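Long-range contact in acetyl-CoA hydrolase/transferase family protein (Porphyromonas gingivalis, PDB 2NVV), which probably hydrolyses acetyl-CoA or transfers its CoA group to other carboxylates, and binds zinc: residues K165-L177 against L321-Y335. Residues are numbered along the deposited sequence; the frame is centred on the assembly and turned at random.
Sequences KEIMGMHDLCEPL and LDFFKDKILLRPQEY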
ATOM      1  N   LYS A 165      17.708 -34.359  -1.951  1.00 14.23           N
ATOM      2  CA  LYS A 165      18.570 -33.380  -1.303  1.00 16.06           C
ATOM      3  C   LYS A 165      19.459 -32.666  -2.311  1.00 16.64           C
ATOM      4  O   LYS A 165      20.198 -31.742  -1.952  1.00 16.72           O
ATOM      5  CB  LYS A 165      19.432 -34.068  -0.240  1.00 16.63           C
ATOM      6  CG  LYS A 165      20.066 -35.353  -0.729  1.00 17.14           C
ATOM      7  CD  LYS A 165      20.819 -36.065   0.379  1.00 20.45           C
ATOM      8  CE  LYS A 165      21.078 -37.525   0.006  1.00 23.23           C
ATOM      9  NZ  LYS A 165      21.725 -37.682  -1.339  1.00 25.04           N
ATOM     10  N   GLU A 166      19.397 -33.102  -3.569  1.00 16.50           N
ATOM     11  CA  GLU A 166      20.183 -32.479  -4.635  1.00 17.74           C
ATOM     12  C   GLU A 166      19.617 -31.093  -4.942  1.00 18.21           C
ATOM     13  O   GLU A 166      20.229 -30.297  -5.655  1.00 17.94           O
ATOM     14  CB  GLU A 166      20.157 -33.342  -5.890  1.00 18.17           C
ATOM     15  CG  GLU A 166      21.115 -34.518  -5.840  1.00 19.89           C
ATOM     16  CD  GLU A 166      20.653 -35.629  -4.917  1.00 21.34           C
ATOM     17  OE1 GLU A 166      21.504 -36.452  -4.512  1.00 21.54           O
ATOM     18  OE2 GLU A 166      19.443 -35.691  -4.608  1.00 21.51           O
ATOM     19  N   ILE A 167      18.439 -30.824  -4.381  1.00 18.78           N
ATOM     20  CA  ILE A 167      17.748 -29.553  -4.538  1.00 18.63           C
ATOM     21  C   ILE A 167      18.552 -28.463  -3.842  1.00 18.05           C
ATOM     22  O   ILE A 167      18.435 -27.285  -4.162  1.00 17.63           O
ATOM     23  CB  ILE A 167      16.320 -29.648  -3.932  1.00 19.28           C
ATOM     24  CG1 ILE A 167      15.438 -30.454  -4.876  1.00 19.07           C
ATOM     25  CG2 ILE A 167      15.728 -28.281  -3.699  1.00 20.70           C
ATOM     26  CD1 ILE A 167      15.471 -29.941  -6.293  1.00 17.66           C
HETATM   27  N   MSE A 168      19.368 -28.884  -2.885  1.00 18.73           N
HETATM   28  CA  MSE A 168      20.231 -27.987  -2.127  1.00 20.70           C
HETATM   29  C   MSE A 168      20.788 -26.893  -3.037  1.00 19.81           C
HETATM   30  O   MSE A 168      21.530 -27.181  -3.977  1.00 20.13           O
HETATM   31  CB  MSE A 168      21.384 -28.796  -1.527  1.00 24.73           C
HETATM   32  CG  MSE A 168      22.480 -27.969  -0.863  1.00 29.92           C
HETATM   33 SE   MSE A 168      22.094 -27.428   0.946  1.00 40.99          SE
HETATM   34  CE  MSE A 168      22.812 -28.971   1.888  1.00 35.71           C
ATOM     35  N   GLY A 169      20.432 -25.643  -2.757  1.00 18.33           N
ATOM     36  CA  GLY A 169      20.917 -24.547  -3.578  1.00 16.52           C
ATOM     37  C   GLY A 169      19.800 -23.785  -4.262  1.00 15.84           C
ATOM     38  O   GLY A 169      20.005 -22.668  -4.741  1.00 15.11           O
HETATM   39  N   MSE A 170      18.615 -24.382  -4.316  1.00 15.70           N
HETATM   40  CA  MSE A 170      17.488 -23.727  -4.953  1.00 16.81           C
HETATM   41  C   MSE A 170      16.736 -22.767  -4.034  1.00 14.44           C
HETATM   42  O   MSE A 170      15.833 -22.051  -4.478  1.00 14.02           O
HETATM   43  CB  MSE A 170      16.532 -24.767  -5.520  1.00 21.04           C
HETATM   44  CG  MSE A 170      17.104 -25.447  -6.762  1.00 28.31           C
HETATM   45 SE   MSE A 170      15.868 -26.534  -7.757  1.00 37.01          SE
HETATM   46  CE  MSE A 170      14.173 -25.699  -7.073  1.00 35.01           C
ATOM     47  N   HIS A 171      17.104 -22.754  -2.753  1.00 11.25           N
ATOM     48  CA  HIS A 171      16.461 -21.858  -1.802  1.00  9.13           C
ATOM     49  C   HIS A 171      17.485 -20.824  -1.357  1.00  8.37           C
ATOM     50  O   HIS A 171      18.699 -21.063  -1.416  1.00  8.01           O
ATOM     51  CB  HIS A 171      15.961 -22.612  -0.561  1.00  7.80           C
ATOM     52  CG  HIS A 171      15.307 -23.925  -0.854  1.00  7.99           C
ATOM     53  ND1 HIS A 171      16.019 -25.101  -0.979  1.00  7.29           N
ATOM     54  CD2 HIS A 171      14.006 -24.252  -1.049  1.00  7.22           C
ATOM     55  CE1 HIS A 171      15.186 -26.092  -1.238  1.00  6.39           C
ATOM     56  NE2 HIS A 171      13.959 -25.605  -1.286  1.00  6.39           N
ATOM     57  N   ASP A 172      16.985 -19.675  -0.922  1.00  7.38           N
ATOM     58  CA  ASP A 172      17.817 -18.593  -0.412  1.00  6.77           C
ATOM     59  C   ASP A 172      17.069 -18.196   0.858  1.00  7.20           C
ATOM     60  O   ASP A 172      16.118 -17.422   0.826  1.00  8.12           O
ATOM     61  CB  ASP A 172      17.880 -17.443  -1.422  1.00  7.53           C
ATOM     62  CG  ASP A 172      18.984 -16.451  -1.106  1.00  6.39           C
ATOM     63  OD1 ASP A 172      19.975 -16.866  -0.475  1.00  6.39           O
ATOM     64  OD2 ASP A 172      18.870 -15.267  -1.492  1.00  6.39           O
ATOM     65  N   LEU A 173      17.492 -18.782   1.972  1.00  6.58           N
ATOM     66  CA  LEU A 173      16.842 -18.561   3.261  1.00  7.32           C
ATOM     67  C   LEU A 173      17.556 -17.615   4.204  1.00  7.59           C
ATOM     68  O   LEU A 173      18.771 -17.672   4.351  1.00  8.32           O
ATOM     69  CB  LEU A 173      16.636 -19.897   3.994  1.00  6.91           C
ATOM     70  CG  LEU A 173      15.794 -21.035   3.395  1.00  6.39           C
ATOM     71  CD1 LEU A 173      14.566 -20.491   2.690  1.00  6.82           C
ATOM     72  CD2 LEU A 173      16.626 -21.817   2.429  1.00  6.39           C
ATOM     73  N   CYS A 174      16.778 -16.747   4.844  1.00  7.86           N
ATOM     74  CA  CYS A 174      17.309 -15.806   5.813  1.00  7.98           C
ATOM     75  C   CYS A 174      16.240 -14.862   6.328  1.00  8.27           C
ATOM     76  O   CYS A 174      15.089 -14.892   5.890  1.00  6.39           O
ATOM     77  CB  CYS A 174      18.493 -14.997   5.233  1.00  8.82           C
ATOM     78  SG  CYS A 174      18.179 -14.033   3.720  1.00 14.75           S
ATOM     79  N   GLU A 175      16.647 -14.038   7.287  1.00  7.61           N
ATOM     80  CA  GLU A 175      15.795 -13.035   7.896  1.00  7.30           C
ATOM     81  C   GLU A 175      16.690 -11.847   8.136  1.00  7.06           C
ATOM     82  O   GLU A 175      17.882 -12.005   8.368  1.00  6.39           O
ATOM     83  CB  GLU A 175      15.264 -13.509   9.242  1.00  8.40           C
ATOM     84  CG  GLU A 175      14.335 -14.691   9.170  1.00 10.19           C
ATOM     85  CD  GLU A 175      13.830 -15.090  10.532  1.00 11.23           C
ATOM     86  OE1 GLU A 175      14.667 -15.512  11.366  1.00 10.04           O
ATOM     87  OE2 GLU A 175      12.600 -14.973  10.761  1.00 12.72           O
ATOM     88  N   PRO A 176      16.130 -10.634   8.082  1.00  6.39           N
ATOM     89  CA  PRO A 176      16.947  -9.440   8.312  1.00  6.39           C
ATOM     90  C   PRO A 176      16.900  -9.049   9.785  1.00  6.47           C
ATOM     91  O   PRO A 176      16.064  -9.538  10.538  1.00  6.39           O
ATOM     92  CB  PRO A 176      16.269  -8.399   7.436  1.00  6.39           C
ATOM     93  CG  PRO A 176      14.827  -8.745   7.627  1.00  8.18           C
ATOM     94  CD  PRO A 176      14.805 -10.267   7.545  1.00  6.39           C
ATOM     95  N   LEU A 177      17.810  -8.176  10.198  1.00  6.53           N
ATOM     96  CA  LEU A 177      17.796  -7.701  11.570  1.00  6.41           C
ATOM     97  C   LEU A 177      16.513  -6.874  11.642  1.00  6.67           C
ATOM     98  O   LEU A 177      15.949  -6.505  10.614  1.00  6.39           O
ATOM     99  CB  LEU A 177      19.023  -6.823  11.839  1.00  6.39           C
ATOM    100  CG  LEU A 177      20.293  -7.447  12.432  1.00  6.39           C
ATOM    101  CD1 LEU A 177      20.313  -8.943  12.228  1.00  6.39           C
ATOM    102  CD2 LEU A 177      21.523  -6.787  11.790  1.00  6.39           C
ATOM    103  N   LEU A 321      18.271 -31.219 -12.952  1.00  9.38           N
ATOM    104  CA  LEU A 321      18.757 -30.171 -12.068  1.00  9.55           C
ATOM    105  C   LEU A 321      19.890 -29.464 -12.812  1.00 10.05           C
ATOM    106  O   LEU A 321      20.256 -28.331 -12.504  1.00 10.19           O
ATOM    107  CB  LEU A 321      19.242 -30.780 -10.755  1.00  8.80           C
ATOM    108  CG  LEU A 321      18.249 -30.712  -9.587  1.00  6.83           C
ATOM    109  CD1 LEU A 321      16.859 -31.009 -10.051  1.00  7.10           C
ATOM    110  CD2 LEU A 321      18.675 -31.703  -8.504  1.00  7.62           C
ATOM    111  N   ASP A 322      20.422 -30.149 -13.820  1.00 11.72           N
ATOM    112  CA  ASP A 322      21.496 -29.618 -14.667  1.00 14.05           C
ATOM    113  C   ASP A 322      21.085 -28.326 -15.377  1.00 13.50           C
ATOM    114  O   ASP A 322      21.906 -27.441 -15.638  1.00 13.73           O
ATOM    115  CB  ASP A 322      21.891 -30.649 -15.730  1.00 14.09           C
ATOM    116  CG  ASP A 322      20.718 -31.512 -16.183  1.00 15.61           C
ATOM    117  OD1 ASP A 322      20.201 -32.276 -15.329  1.00 17.09           O
ATOM    118  OD2 ASP A 322      20.317 -31.449 -17.372  1.00 15.67           O
ATOM    119  N   PHE A 323      19.796 -28.239 -15.676  1.00 12.67           N
ATOM    120  CA  PHE A 323      19.237 -27.103 -16.369  1.00 11.56           C
ATOM    121  C   PHE A 323      18.485 -26.131 -15.454  1.00 11.07           C
ATOM    122  O   PHE A 323      18.666 -24.921 -15.560  1.00 10.07           O
ATOM    123  CB  PHE A 323      18.299 -27.624 -17.464  1.00 11.51           C
ATOM    124  CG  PHE A 323      17.592 -26.548 -18.231  1.00 10.69           C
ATOM    125  CD1 PHE A 323      18.252 -25.846 -19.240  1.00 10.09           C
ATOM    126  CD2 PHE A 323      16.269 -26.228 -17.944  1.00  9.79           C
ATOM    127  CE1 PHE A 323      17.595 -24.840 -19.950  1.00 10.74           C
ATOM    128  CE2 PHE A 323      15.602 -25.221 -18.647  1.00 10.60           C
ATOM    129  CZ  PHE A 323      16.262 -24.528 -19.649  1.00 10.95           C
ATOM    130  N   PHE A 324      17.663 -26.662 -14.551  1.00 11.32           N
ATOM    131  CA  PHE A 324      16.845 -25.827 -13.675  1.00 12.20           C
ATOM    132  C   PHE A 324      17.467 -25.252 -12.412  1.00 13.40           C
ATOM    133  O   PHE A 324      17.114 -24.157 -12.004  1.00 15.32           O
ATOM    134  CB  PHE A 324      15.573 -26.585 -13.289  1.00 11.07           C
ATOM    135  CG  PHE A 324      14.737 -27.007 -14.462  1.00 10.32           C
ATOM    136  CD1 PHE A 324      14.980 -28.214 -15.104  1.00 11.22           C
ATOM    137  CD2 PHE A 324      13.725 -26.189 -14.936  1.00  8.94           C
ATOM    138  CE1 PHE A 324      14.227 -28.601 -16.205  1.00 11.43           C
ATOM    139  CE2 PHE A 324      12.964 -26.556 -16.033  1.00 10.17           C
ATOM    140  CZ  PHE A 324      13.215 -27.769 -16.672  1.00 11.22           C
ATOM    141  N   LYS A 325      18.382 -25.989 -11.802  1.00 14.62           N
ATOM    142  CA  LYS A 325      19.019 -25.576 -10.554  1.00 16.22           C
ATOM    143  C   LYS A 325      19.456 -24.112 -10.464  1.00 15.91           C
ATOM    144  O   LYS A 325      19.186 -23.434  -9.471  1.00 17.41           O
ATOM    145  CB  LYS A 325      20.216 -26.483 -10.261  1.00 16.88           C
ATOM    146  CG  LYS A 325      20.606 -26.519  -8.796  1.00 20.53           C
ATOM    147  CD  LYS A 325      21.251 -27.857  -8.443  1.00 23.58           C
ATOM    148  CE  LYS A 325      21.484 -27.954  -6.951  1.00 23.73           C
ATOM    149  NZ  LYS A 325      20.256 -27.548  -6.231  1.00 22.80           N
ATOM    150  N   ASP A 326      20.121 -23.633 -11.505  1.00 15.46           N
ATOM    151  CA  ASP A 326      20.609 -22.259 -11.553  1.00 15.67           C
ATOM    152  C   ASP A 326      19.616 -21.271 -12.175  1.00 14.28           C
ATOM    153  O   ASP A 326      19.967 -20.120 -12.443  1.00 14.09           O
ATOM    154  CB  ASP A 326      21.915 -22.219 -12.345  1.00 18.69           C
ATOM    155  CG  ASP A 326      21.811 -22.982 -13.658  1.00 21.00           C
ATOM    156  OD1 ASP A 326      21.661 -24.226 -13.613  1.00 21.05           O
ATOM    157  OD2 ASP A 326      21.867 -22.344 -14.735  1.00 22.33           O
ATOM    158  N   LYS A 327      18.383 -21.710 -12.407  1.00 12.26           N
ATOM    159  CA  LYS A 327      17.388 -20.832 -13.013  1.00 11.00           C
ATOM    160  C   LYS A 327      16.186 -20.586 -12.128  1.00 10.12           C
ATOM    161  O   LYS A 327      15.356 -19.728 -12.428  1.00  9.80           O
ATOM    162  CB  LYS A 327      16.918 -21.401 -14.344  1.00 10.67           C
ATOM    163  CG  LYS A 327      17.996 -21.485 -15.398  1.00 11.05           C
ATOM    164  CD  LYS A 327      17.489 -22.178 -16.660  1.00 12.37           C
ATOM    165  CE  LYS A 327      18.612 -22.285 -17.686  1.00 12.44           C
ATOM    166  NZ  LYS A 327      19.846 -22.878 -17.083  1.00 12.78           N
ATOM    167  N   ILE A 328      16.096 -21.340 -11.037  1.00  8.00           N
ATOM    168  CA  ILE A 328      14.986 -21.195 -10.108  1.00  8.08           C
ATOM    169  C   ILE A 328      15.539 -20.895  -8.739  1.00  7.59           C
ATOM    170  O   ILE A 328      16.506 -21.510  -8.324  1.00  7.60           O
ATOM    171  CB  ILE A 328      14.151 -22.489 -10.014  1.00  7.18           C
ATOM    172  CG1 ILE A 328      13.586 -22.853 -11.387  1.00  6.39           C
ATOM    173  CG2 ILE A 328      13.024 -22.306  -8.995  1.00  6.39           C
ATOM    174  CD1 ILE A 328      13.005 -24.245 -11.441  1.00  6.39           C
ATOM    175  N   LEU A 329      14.932 -19.945  -8.042  1.00  6.79           N
ATOM    176  CA  LEU A 329      15.372 -19.596  -6.697  1.00  6.40           C
ATOM    177  C   LEU A 329      14.136 -19.338  -5.852  1.00  6.39           C
ATOM    178  O   LEU A 329      13.302 -18.512  -6.218  1.00  6.39           O
ATOM    179  CB  LEU A 329      16.251 -18.347  -6.723  1.00  6.46           C
ATOM    180  CG  LEU A 329      17.002 -18.010  -5.432  1.00  6.57           C
ATOM    181  CD1 LEU A 329      17.980 -19.129  -5.077  1.00  6.82           C
ATOM    182  CD2 LEU A 329      17.742 -16.709  -5.633  1.00  6.39           C
ATOM    183  N   LEU A 330      14.011 -20.062  -4.738  1.00  6.39           N
ATOM    184  CA  LEU A 330      12.866 -19.898  -3.852  1.00  6.39           C
ATOM    185  C   LEU A 330      13.260 -19.126  -2.594  1.00  6.39           C
ATOM    186  O   LEU A 330      14.261 -19.441  -1.943  1.00  6.39           O
ATOM    187  CB  LEU A 330      12.283 -21.263  -3.484  1.00  7.08           C
ATOM    188  CG  LEU A 330      11.858 -22.150  -4.657  1.00  6.39           C
ATOM    189  CD1 LEU A 330      11.194 -23.397  -4.129  1.00  6.39           C
ATOM    190  CD2 LEU A 330      10.903 -21.408  -5.550  1.00  6.39           C
ATOM    191  N   ARG A 331      12.456 -18.118  -2.259  1.00  7.35           N
ATOM    192  CA  ARG A 331      12.713 -17.262  -1.104  1.00  6.39           C
ATOM    193  C   ARG A 331      11.524 -17.218  -0.142  1.00  6.39           C
ATOM    194  O   ARG A 331      10.405 -17.620  -0.487  1.00  6.39           O
ATOM    195  CB  ARG A 331      12.993 -15.830  -1.569  1.00  6.39           C
ATOM    196  CG  ARG A 331      13.969 -15.673  -2.730  1.00  6.72           C
ATOM    197  CD  ARG A 331      13.863 -14.258  -3.281  1.00  6.39           C
ATOM    198  NE  ARG A 331      14.702 -14.012  -4.453  1.00  6.39           N
ATOM    199  CZ  ARG A 331      16.003 -13.740  -4.393  1.00  6.39           C
ATOM    200  NH1 ARG A 331      16.691 -13.528  -5.510  1.00  6.39           N
ATOM    201  NH2 ARG A 331      16.620 -13.674  -3.217  1.00  6.39           N
ATOM    202  N   PRO A 332      11.757 -16.739   1.093  1.00  7.40           N
ATOM    203  CA  PRO A 332      10.658 -16.653   2.059  1.00  6.79           C
ATOM    204  C   PRO A 332       9.802 -15.522   1.515  1.00  6.39           C
ATOM    205  O   PRO A 332      10.325 -14.646   0.849  1.00  6.39           O
ATOM    206  CB  PRO A 332      11.368 -16.264   3.355  1.00  6.39           C
ATOM    207  CG  PRO A 332      12.767 -16.798   3.167  1.00  6.39           C
ATOM    208  CD  PRO A 332      13.043 -16.421   1.738  1.00  6.39           C
ATOM    209  N   GLN A 333       8.503 -15.532   1.789  1.00  6.39           N
ATOM    210  CA  GLN A 333       7.614 -14.487   1.277  1.00  6.54           C
ATOM    211  C   GLN A 333       8.016 -13.105   1.796  1.00  6.39           C
ATOM    212  O   GLN A 333       7.623 -12.070   1.246  1.00  6.39           O
ATOM    213  CB  GLN A 333       6.160 -14.807   1.645  1.00  6.39           C
ATOM    214  CG  GLN A 333       5.862 -14.832   3.131  1.00  6.39           C
ATOM    215  CD  GLN A 333       4.584 -15.592   3.440  1.00  6.39           C
ATOM    216  OE1 GLN A 333       4.507 -16.802   3.217  1.00  6.79           O
ATOM    217  NE2 GLN A 333       3.577 -14.892   3.943  1.00  6.39           N
ATOM    218  N   GLU A 334       8.815 -13.085   2.853  1.00  6.39           N
ATOM    219  CA  GLU A 334       9.276 -11.821   3.396  1.00  6.39           C
ATOM    220  C   GLU A 334      10.149 -11.145   2.357  1.00  6.39           C
ATOM    221  O   GLU A 334      10.235  -9.926   2.305  1.00  7.04           O
ATOM    222  CB  GLU A 334      10.072 -12.049   4.683  1.00  6.39           C
ATOM    223  CG  GLU A 334      10.912 -10.857   5.107  1.00  6.42           C
ATOM    224  CD  GLU A 334      11.252 -10.867   6.587  1.00  6.96           C
ATOM    225  OE1 GLU A 334      11.536 -11.954   7.143  1.00  6.56           O
ATOM    226  OE2 GLU A 334      11.243  -9.773   7.192  1.00  7.80           O
ATOM    227  N   TYR A 335      10.792 -11.953   1.524  1.00  6.39           N
ATOM    228  CA  TYR A 335      11.655 -11.436   0.466  1.00  6.39           C
ATOM    229  C   TYR A 335      11.025 -11.480  -0.920  1.00  6.61           C
ATOM    230  O   TYR A 335      11.129 -10.523  -1.668  1.00  7.41           O
ATOM    231  CB  TYR A 335      12.971 -12.188   0.443  1.00  6.39           C
ATOM    232  CG  TYR A 335      13.844 -11.878   1.630  1.00  6.39           C
ATOM    233  CD1 TYR A 335      13.679 -12.550   2.844  1.00  6.39           C
ATOM    234  CD2 TYR A 335      14.828 -10.890   1.545  1.00  6.39           C
ATOM    235  CE1 TYR A 335      14.474 -12.242   3.940  1.00  6.51           C
ATOM    236  CE2 TYR A 335      15.621 -10.574   2.632  1.00  6.58           C
ATOM    237  CZ  TYR A 335      15.447 -11.249   3.825  1.00  6.39           C
ATOM    238  OH  TYR A 335      16.254 -10.925   4.890  1.00  6.39           O
TER
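L330 and H171 form a single parallel beta bridge, joining loop 165-177 of the N-terminal family region to the edge of the three-stranded parallel sheet 279-282, 299-304, 328-330; the L330 side chain is about 10 Å from that of E284, the predicted active-site glutamate. L330 N gives a nearly straight bond to M170 O (2.7 Å, 166° at the hydrogen), and L330 O receives D172 N at 2.9 Å. The H171 side chain leaves the backbone pointing away from 321-335, and its NE2 bonds T139 O.

Before the bridge, K325 starts with CG anti to the backbone N (chi1 -157°) and bends at its last torsion. K325 NZ thus hydrogen-bonds M168 O at 2.6 Å from above the carbonyl plane, within the type II turn I167-M170, and weakly bonds E166 O. Selenomethionine M170 lies alongside I328, its CE 4.1 Å from I328 CG2.

Beyond the bridge, D172 OD2 meets R331 NH2 at 3.3 Å in a salt bridge, the two planes 68° apart. I194 N bonds D172 OD2 and G195 N OD1; S303 OG takes R331 NE and D192 O takes NH1. P176 CD approaches Y335 OH and the E334 carboxylate, which pairs with R113. C174 SG comes obliquely to the Y335 ring near its hydroxyl end, a sulfur-aromatic contact 4.4 Å from the centroid.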